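Local atomic coordinates of seryl-tRNA synthetase, cytoplasmic (Candida albicans, PDB entry 3QO8), a protein that attaches serine to tRNA(Ser) in two steps, first activating it with ATP as seryl-adenylate and then passing it to the acceptor end of the tRNA. Residues Ser200-Val205 against Ser323-Gln328; Glu216-Thr221 against Ser225-Glu230; Glu258-Glu261 against Gln266-Val269. All coordinates share one frame; numbering follows the deposited sequence.

Contact 1 (Ser200-Val205 against Ser323-Gln328); sequences SSKGYV and SEEFYQ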
loop_
_atom_site.group_PDB
_atom_site.type_symbol
_atom_site.label_atom_id
_atom_site.label_comp_id
_atom_site.label_asym_id
_atom_site.label_seq_id
_atom_site.Cartn_x
_atom_site.Cartn_y
_atom_site.Cartn_z
ATOM N N SER A 200 10.360 20.449 3.063
ATOM C CA SER A 200 9.407 21.500 3.403
ATOM C C SER A 200 10.153 22.811 3.719
ATOM O O SER A 200 9.704 23.902 3.361
ATOM C CB SER A 200 8.511 21.055 4.571
ATOM O OG SER A 200 7.869 22.162 5.164
ATOM N N SER A 201 11.307 22.697 4.373
ATOM C CA SER A 201 12.121 23.868 4.688
ATOM C C SER A 201 12.657 24.527 3.428
ATOM O O SER A 201 13.096 25.669 3.463
ATOM C CB SER A 201 13.302 23.481 5.585
ATOM O OG SER A 201 12.855 23.215 6.899
ATOM N N LYS A 202 12.653 23.789 2.326
ATOM C CA LYS A 202 13.148 24.312 1.060
ATOM C C LYS A 202 12.016 24.767 0.147
ATOM O O LYS A 202 12.225 25.009 -1.035
ATOM C CB LYS A 202 13.992 23.262 0.354
ATOM C CG LYS A 202 15.316 23.012 1.030
ATOM C CD LYS A 202 16.079 21.914 0.347
ATOM C CE LYS A 202 17.404 21.710 1.033
ATOM N NZ LYS A 202 18.213 22.962 0.997
ATOM N N GLY A 203 10.816 24.858 0.697
ATOM C CA GLY A 203 9.673 25.347 -0.058
ATOM C C GLY A 203 8.879 24.291 -0.807
ATOM O O GLY A 203 7.972 24.633 -1.562
ATOM N N TYR A 204 9.208 23.014 -0.606
ATOM C CA TYR A 204 8.434 21.933 -1.205
ATOM C C TYR A 204 7.137 21.758 -0.434
ATOM O O TYR A 204 7.102 21.898 0.788
ATOM C CB TYR A 204 9.196 20.607 -1.158
ATOM C CG TYR A 204 10.353 20.481 -2.120
ATOM C CD1 TYR A 204 10.363 19.493 -3.102
ATOM C CD2 TYR A 204 11.454 21.324 -2.032
ATOM C CE1 TYR A 204 11.448 19.359 -3.988
ATOM C CE2 TYR A 204 12.528 21.204 -2.911
ATOM C CZ TYR A 204 12.520 20.223 -3.884
ATOM O OH TYR A 204 13.600 20.110 -4.750
ATOM N N VAL A 205 6.072 21.438 -1.153
ATOM C CA VAL A 205 4.781 21.164 -0.537
ATOM C C VAL A 205 4.641 19.661 -0.269
ATOM O O VAL A 205 4.679 18.864 -1.199
ATOM C CB VAL A 205 3.658 21.629 -1.477
ATOM C CG1 VAL A 205 2.283 21.224 -0.937
ATOM C CG2 VAL A 205 3.756 23.140 -1.693
ATOM N N SER A 323 19.328 16.517 -2.891
ATOM C CA SER A 323 19.595 15.150 -2.439
ATOM C C SER A 323 21.014 14.999 -1.869
ATOM O O SER A 323 21.234 14.306 -0.866
ATOM C CB SER A 323 19.351 14.166 -3.577
ATOM O OG SER A 323 17.966 14.142 -3.915
ATOM N N GLU A 324 21.989 15.635 -2.514
ATOM C CA GLU A 324 23.353 15.580 -1.988
ATOM C C GLU A 324 23.403 16.141 -0.569
ATOM O O GLU A 324 23.986 15.542 0.339
ATOM C CB GLU A 324 24.296 16.365 -2.889
ATOM C CG GLU A 324 24.474 15.747 -4.261
ATOM C CD GLU A 324 25.513 16.495 -5.073
ATOM O OE1 GLU A 324 26.714 16.434 -4.714
ATOM O OE2 GLU A 324 25.129 17.146 -6.059
ATOM N N GLU A 325 22.787 17.300 -0.379
ATOM C CA GLU A 325 22.758 17.920 0.936
ATOM C C GLU A 325 22.121 16.977 1.955
ATOM O O GLU A 325 22.605 16.832 3.079
ATOM C CB GLU A 325 22.013 19.257 0.886
ATOM C CG GLU A 325 22.004 19.995 2.210
ATOM C CD GLU A 325 21.138 21.263 2.189
ATOM O OE1 GLU A 325 20.650 21.651 1.102
ATOM O OE2 GLU A 325 20.942 21.858 3.271
ATOM N N PHE A 326 21.033 16.326 1.561
ATOM C CA PHE A 326 20.382 15.351 2.429
ATOM C C PHE A 326 21.357 14.237 2.860
ATOM O O PHE A 326 21.461 13.930 4.054
ATOM C CB PHE A 326 19.142 14.768 1.731
ATOM C CG PHE A 326 18.336 13.808 2.593
ATOM C CD1 PHE A 326 17.420 14.278 3.520
ATOM C CD2 PHE A 326 18.506 12.434 2.463
ATOM C CE1 PHE A 326 16.674 13.399 4.301
ATOM C CE2 PHE A 326 17.774 11.547 3.245
ATOM C CZ PHE A 326 16.861 12.029 4.170
ATOM N N TYR A 327 22.073 13.629 1.909
ATOM C CA TYR A 327 23.006 12.552 2.276
ATOM C C TYR A 327 24.216 13.058 3.043
ATOM O O TYR A 327 24.738 12.376 3.936
ATOM C CB TYR A 327 23.371 11.667 1.067
ATOM C CG TYR A 327 22.130 10.924 0.686
ATOM C CD1 TYR A 327 21.739 9.805 1.396
ATOM C CD2 TYR A 327 21.284 11.406 -0.301
ATOM C CE1 TYR A 327 20.551 9.151 1.105
ATOM C CE2 TYR A 327 20.090 10.756 -0.599
ATOM C CZ TYR A 327 19.734 9.635 0.109
ATOM O OH TYR A 327 18.540 8.992 -0.166
ATOM N N GLN A 328 24.648 14.270 2.726
ATOM C CA GLN A 328 25.722 14.870 3.507
ATOM C C GLN A 328 25.291 15.019 4.960
ATOM O O GLN A 328 26.083 14.789 5.880
ATOM C CB GLN A 328 26.112 16.229 2.936
ATOM C CG GLN A 328 26.823 16.118 1.619
ATOM C CD GLN A 328 27.312 17.453 1.135
ATOM O OE1 GLN A 328 27.491 18.375 1.927
ATOM N NE2 GLN A 328 27.535 17.570 -0.172
#
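Lys202 and Glu325 form a single salt bridge between the turn that follows helix 183-200 and helix 312-329. The backbones are far apart here, with 11.5 Å between Lys202 CA and Glu325 CA. The two side chains therefore reach toward each other from opposite directions.

Lys202 can be followed outward. Its CB points toward helix 312-329, and the side chain as a whole also touches Cys322 of that helix. CG lies beside the backbone N and CD continues the chain in an extended line. CE is the first atom to meet the glutamate, 3.2 Å from Glu325 OE1. A bend at the last torsion (chi4 -60°) then sets NZ 2.8 Å from Glu325 OE1. NZ approaches this oxygen on its syn side, 26° out of the carboxylate plane. The other oxygen is more distant, with Glu325 OE2 3.7 Å from Lys202 NZ, so the grip is one-sided. Glu325 is extended beyond CG and rests on Phe198 of helix 183-200.

Ser200 to Gly203 form a type I turn. A Schellman motif ends the helix here, with Gly203, at positive phi, as its C-prime residue. Gly203 N bonds to Ser200 O at 3.0 Å, and Tyr204 N to Leu199 O. On helix 312-329, Phe326 meets the rings of Tyr194 and Phe198. Gln328, further along, touches a bound seryl-sulfamoyl adenosine.

The bridge lies at the surface, where water probably screens the charges. Its chemistry implies a modest electrostatic tie between the turn after helix 183-200 and helix 312-329.

Contact 2 (Glu216-Thr221 against Ser225-Glu230); sequences EVMAKT and SQFDEE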
loop_
_atom_site.group_PDB
_atom_site.type_symbol
_atom_site.label_atom_id
_atom_site.label_comp_id
_atom_site.label_asym_id
_atom_site.label_seq_id
_atom_site.Cartn_x
_atom_site.Cartn_y
_atom_site.Cartn_z
ATOM N N GLU A 216 -6.033 4.073 -17.137
ATOM C CA GLU A 216 -5.920 5.079 -18.183
ATOM C C GLU A 216 -4.967 6.213 -17.795
ATOM O O GLU A 216 -4.242 6.733 -18.634
ATOM C CB GLU A 216 -7.293 5.640 -18.549
ATOM C CG GLU A 216 -8.377 4.582 -18.761
ATOM C CD GLU A 216 -9.123 4.218 -17.478
ATOM O OE1 GLU A 216 -10.307 3.820 -17.570
ATOM O OE2 GLU A 216 -8.532 4.326 -16.381
ATOM N N VAL A 217 -4.970 6.601 -16.525
ATOM C CA VAL A 217 -4.054 7.638 -16.066
ATOM C C VAL A 217 -2.620 7.102 -15.968
ATOM O O VAL A 217 -1.661 7.776 -16.364
ATOM C CB VAL A 217 -4.483 8.236 -14.698
ATOM C CG1 VAL A 217 -3.725 9.523 -14.428
ATOM C CG2 VAL A 217 -5.973 8.499 -14.677
ATOM N N MET A 218 -2.470 5.892 -15.440
ATOM C CA MET A 218 -1.138 5.307 -15.302
ATOM C C MET A 218 -0.487 5.201 -16.680
ATOM O O MET A 218 0.695 5.510 -16.862
ATOM C CB MET A 218 -1.218 3.930 -14.621
ATOM C CG MET A 218 0.128 3.206 -14.511
ATOM S SD MET A 218 1.344 4.043 -13.460
ATOM C CE MET A 218 0.804 3.438 -11.853
ATOM N N ALA A 219 -1.281 4.790 -17.659
ATOM C CA ALA A 219 -0.787 4.608 -19.019
ATOM C C ALA A 219 -0.233 5.907 -19.608
ATOM O O ALA A 219 0.579 5.874 -20.527
ATOM C CB ALA A 219 -1.885 4.028 -19.907
ATOM N N LYS A 220 -0.643 7.054 -19.070
ATOM C CA LYS A 220 -0.143 8.325 -19.597
ATOM C C LYS A 220 1.207 8.736 -19.000
ATOM O O LYS A 220 1.859 9.664 -19.487
ATOM C CB LYS A 220 -1.163 9.449 -19.412
ATOM C CG LYS A 220 -2.455 9.277 -20.217
ATOM C CD LYS A 220 -3.206 10.600 -20.304
ATOM C CE LYS A 220 -4.597 10.446 -20.904
ATOM N NZ LYS A 220 -5.653 10.402 -19.849
ATOM N N THR A 221 1.643 8.052 -17.954
ATOM C CA THR A 221 2.896 8.460 -17.340
ATOM C C THR A 221 3.947 7.349 -17.235
ATOM O O THR A 221 5.135 7.637 -17.106
ATOM C CB THR A 221 2.666 9.156 -15.980
ATOM O OG1 THR A 221 3.893 9.759 -15.527
ATOM C CG2 THR A 221 2.114 8.175 -14.944
ATOM N N SER A 225 7.163 -1.048 -20.705
ATOM C CA SER A 225 7.998 -2.000 -19.975
ATOM C C SER A 225 7.651 -2.046 -18.485
ATOM O O SER A 225 7.825 -3.075 -17.832
ATOM C CB SER A 225 9.482 -1.683 -20.161
ATOM O OG SER A 225 9.845 -0.524 -19.436
ATOM N N GLN A 226 7.161 -0.931 -17.948
ATOM C CA GLN A 226 6.770 -0.893 -16.544
ATOM C C GLN A 226 5.521 -1.751 -16.311
ATOM O O GLN A 226 5.416 -2.446 -15.299
ATOM C CB GLN A 226 6.580 0.554 -16.062
ATOM C CG GLN A 226 7.883 1.365 -16.091
ATOM C CD GLN A 226 7.711 2.819 -15.666
ATOM O OE1 GLN A 226 7.550 3.713 -16.506
ATOM N NE2 GLN A 226 7.763 3.065 -14.360
ATOM N N PHE A 227 4.586 -1.729 -17.257
ATOM C CA PHE A 227 3.399 -2.565 -17.134
ATOM C C PHE A 227 3.750 -4.052 -17.181
ATOM O O PHE A 227 3.049 -4.883 -16.602
ATOM C CB PHE A 227 2.377 -2.224 -18.217
ATOM C CG PHE A 227 1.646 -0.934 -17.973
ATOM C CD1 PHE A 227 0.500 -0.909 -17.196
ATOM C CD2 PHE A 227 2.107 0.254 -18.518
ATOM C CE1 PHE A 227 -0.175 0.275 -16.969
ATOM C CE2 PHE A 227 1.438 1.440 -18.293
ATOM C CZ PHE A 227 0.294 1.452 -17.518
ATOM N N ASP A 228 4.847 -4.376 -17.860
ATOM C CA ASP A 228 5.243 -5.769 -18.071
ATOM C C ASP A 228 5.912 -6.442 -16.868
ATOM O O ASP A 228 5.553 -7.554 -16.496
ATOM C CB ASP A 228 6.151 -5.888 -19.301
ATOM C CG ASP A 228 5.401 -5.678 -20.603
ATOM O OD1 ASP A 228 4.199 -6.018 -20.661
ATOM O OD2 ASP A 228 6.011 -5.174 -21.571
ATOM N N GLU A 229 6.890 -5.782 -16.264
ATOM C CA GLU A 229 7.649 -6.437 -15.205
ATOM C C GLU A 229 7.754 -5.626 -13.922
ATOM O O GLU A 229 8.498 -5.998 -13.010
ATOM C CB GLU A 229 9.052 -6.807 -15.703
ATOM C CG GLU A 229 9.897 -5.624 -16.145
ATOM C CD GLU A 229 11.223 -6.052 -16.754
ATOM O OE1 GLU A 229 11.413 -7.269 -16.977
ATOM O OE2 GLU A 229 12.073 -5.173 -17.008
ATOM N N GLU A 230 7.024 -4.517 -13.845
ATOM C CA GLU A 230 7.127 -3.668 -12.661
ATOM C C GLU A 230 5.838 -3.602 -11.846
ATOM O O GLU A 230 5.876 -3.772 -10.627
ATOM C CB GLU A 230 7.614 -2.253 -13.020
ATOM C CG GLU A 230 8.105 -1.434 -11.819
ATOM C CD GLU A 230 8.375 0.037 -12.159
ATOM O OE1 GLU A 230 7.594 0.628 -12.947
ATOM O OE2 GLU A 230 9.364 0.607 -11.634
#
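Two short helices, 215-218 and 224-229, follow each other closely in the chain, and Phe227 of the second packs on Met218 and Ala219 of the first. The contact is apolar packing between two consecutive short helices. No hydrogen bond crosses between residues 216-221 and 225-230.

The Phe227 ring does most of the touching, through its outer end. Its CG lies beside the backbone N and anti to the carbonyl carbon (chi1 -75°), which carries CZ across to the other segment. Met218 CG is the nearest atom, 3.5 Å from Phe227 CZ. It approaches the ring obliquely, and the two side chains slide past each other in opposite directions. The chi1 of Met218, 177°, sends CG out toward Phe227. Ala219 sits at the ring edge, with Ala219 CA 3.7 Å from Phe227 CZ. Its methyl carbon adds a looser touch, Ala219 CB being 4.1 Å from Phe227 CZ. Tyr242 meets the same phenylalanine ring edge-to-face.

Within the second segment, Gln226 NE2 gives a hydrogen bond of 2.8 Å to Glu230 OE1. The acceptor uses its syn lone pair and lies close to the amide plane, with an N-H...O angle of 157°. Gln226 OE1 takes a bond from Gln223 N, so both ends of the amide are engaged.

Met218, Thr221 and Gln226 all pack on Gln249 of helix 248-252. That helix begins at Glu248, the last of the serine-binding residues Thr246 to Glu248 inferred by similarity. The pair of short helices thus packs against a third, near the active-site residues of the class II synthetase fold.

Contact 3 (Glu258-Glu261 against Gln266-Val269); sequences EWFE and QLPV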
loop_
_atom_site.group_PDB
_atom_site.type_symbol
_atom_site.label_atom_id
_atom_site.label_comp_id
_atom_site.label_asym_id
_atom_site.label_seq_id
_atom_site.Cartn_x
_atom_site.Cartn_y
_atom_site.Cartn_z
ATOM N N GLU A 258 -4.229 20.858 -16.631
ATOM C CA GLU A 258 -4.224 22.193 -16.043
ATOM C C GLU A 258 -3.267 23.095 -16.814
ATOM O O GLU A 258 -2.541 22.633 -17.689
ATOM C CB GLU A 258 -3.889 22.142 -14.545
ATOM C CG GLU A 258 -4.964 21.413 -13.736
ATOM C CD GLU A 258 -4.606 21.247 -12.264
ATOM O OE1 GLU A 258 -3.827 22.062 -11.728
ATOM O OE2 GLU A 258 -5.113 20.297 -11.643
ATOM N N TRP A 259 -3.286 24.385 -16.505
ATOM C CA TRP A 259 -2.591 25.373 -17.316
ATOM C C TRP A 259 -1.966 26.399 -16.398
ATOM O O TRP A 259 -2.677 27.126 -15.708
ATOM C CB TRP A 259 -3.597 26.059 -18.262
ATOM C CG TRP A 259 -2.966 26.893 -19.356
ATOM C CD1 TRP A 259 -1.713 27.444 -19.357
ATOM C CD2 TRP A 259 -3.564 27.261 -20.609
ATOM N NE1 TRP A 259 -1.501 28.134 -20.528
ATOM C CE2 TRP A 259 -2.618 28.032 -21.315
ATOM C CE3 TRP A 259 -4.808 27.016 -21.198
ATOM C CZ2 TRP A 259 -2.879 28.561 -22.583
ATOM C CZ3 TRP A 259 -5.060 27.538 -22.458
ATOM C CH2 TRP A 259 -4.110 28.306 -23.130
ATOM N N PHE A 260 -0.636 26.442 -16.366
ATOM C CA PHE A 260 0.064 27.475 -15.626
ATOM C C PHE A 260 0.230 28.671 -16.558
ATOM O O PHE A 260 1.249 28.820 -17.226
ATOM C CB PHE A 260 1.406 26.945 -15.101
ATOM C CG PHE A 260 1.253 25.828 -14.098
ATOM C CD1 PHE A 260 1.026 26.108 -12.758
ATOM C CD2 PHE A 260 1.303 24.502 -14.501
ATOM C CE1 PHE A 260 0.879 25.084 -11.832
ATOM C CE2 PHE A 260 1.154 23.474 -13.581
ATOM C CZ PHE A 260 0.944 23.765 -12.250
ATOM N N GLU A 261 -0.806 29.505 -16.619
ATOM C CA GLU A 261 -0.879 30.546 -17.635
ATOM C C GLU A 261 -0.077 31.794 -17.273
ATOM O O GLU A 261 0.170 32.646 -18.125
ATOM C CB GLU A 261 -2.340 30.894 -17.956
ATOM C CG GLU A 261 -2.937 31.994 -17.096
ATOM C CD GLU A 261 -3.237 31.566 -15.674
ATOM O OE1 GLU A 261 -3.067 30.375 -15.340
ATOM O OE2 GLU A 261 -3.655 32.436 -14.884
ATOM N N GLN A 266 3.687 31.610 -11.087
ATOM C CA GLN A 266 3.088 30.340 -10.634
ATOM C C GLN A 266 4.091 29.184 -10.495
ATOM O O GLN A 266 3.887 28.267 -9.702
ATOM C CB GLN A 266 1.973 29.911 -11.579
ATOM C CG GLN A 266 0.787 30.866 -11.644
ATOM C CD GLN A 266 -0.126 30.529 -12.800
ATOM O OE1 GLN A 266 0.336 30.100 -13.855
ATOM N NE2 GLN A 266 -1.427 30.704 -12.605
ATOM N N LEU A 267 5.152 29.220 -11.290
ATOM C CA LEU A 267 6.162 28.165 -11.276
ATOM C C LEU A 267 7.466 28.742 -10.744
ATOM O O LEU A 267 7.676 29.951 -10.807
ATOM C CB LEU A 267 6.368 27.625 -12.697
ATOM C CG LEU A 267 5.147 26.980 -13.362
ATOM C CD1 LEU A 267 5.433 26.662 -14.828
ATOM C CD2 LEU A 267 4.765 25.718 -12.590
ATOM N N PRO A 268 8.357 27.879 -10.230
ATOM C CA PRO A 268 8.201 26.424 -10.180
ATOM C C PRO A 268 7.265 25.970 -9.071
ATOM O O PRO A 268 7.094 26.663 -8.068
ATOM C CB PRO A 268 9.620 25.943 -9.852
ATOM C CG PRO A 268 10.165 27.037 -9.001
ATOM C CD PRO A 268 9.643 28.309 -9.653
ATOM N N VAL A 269 6.643 24.817 -9.265
ATOM C CA VAL A 269 5.874 24.167 -8.211
ATOM C C VAL A 269 6.666 22.938 -7.764
ATOM O O VAL A 269 7.015 22.097 -8.589
ATOM C CB VAL A 269 4.491 23.735 -8.722
ATOM C CG1 VAL A 269 3.861 22.751 -7.778
ATOM C CG2 VAL A 269 3.585 24.953 -8.935
#
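Phe260 and Leu267 meet where the chain passes from short strand 259-260, through helix 263-266, to the large sheet of the class II synthetase core. Strand 259-260 pairs in parallel with strand 384-385, in a separate small sheet. The chain then enters strand 269-278 of the large sheet. Phe260 is the centre of an inverse gamma turn.

The apolar contacts centre on the Phe260 ring, which is buried. Leu267 CD2 lies over one face in a CH-pi contact, 3.8 Å from the Phe260 ring centroid and 14° off the normal. The two side chains cross at about a right angle. Val269 CG2 comes in obliquely, 4.0 Å from Phe260 CE1. Gln266 CB is near the ring plane at an edge. His255 adds an edge-to-face ring contact, and Val398 touches both Phe260 and Leu267.

The polar contacts lie at the more exposed end. Gln266 extends beyond CG, and its OE1 accepts a bond from the backbone N of Ser262. The same OE1 is 3.0 Å from Glu261 N, but the angle is too poor for a hydrogen bond. Glu261 CB points away from residues 266-269. Its chi1 of 90° and a bend at chi2 bring the carboxylate back. The carboxylate and amide planes stand 80° apart. Gln266 NE2 reaches Glu261 OE1 at 3.2 Å, close to its own amide plane but well above that of the carboxylate.

Overall arrangement
None of the three contacts touches another. Contacts 1 and 3 come closest, with nearest atoms about 6 Å apart and centres 22 Å apart. They are also linked by strand pairing: strand 205-208, entered at the end of contact 1, runs parallel to strand 269-278, which begins in contact 3. Contact 2 lies farther off, its centre 29 Å from that of contact 1 and 26 Å from that of contact 3. The Glu325 side chain of contact 1 is about 10 Å from a bound seryl-sulfamoyl adenosine. In contact 2, Met218 and Phe227 lie about 8 Å, side chain to side chain, from Thr246 and Arg280, inferred to bind serine and ATP. Contact 3 lies away from the annotated sites.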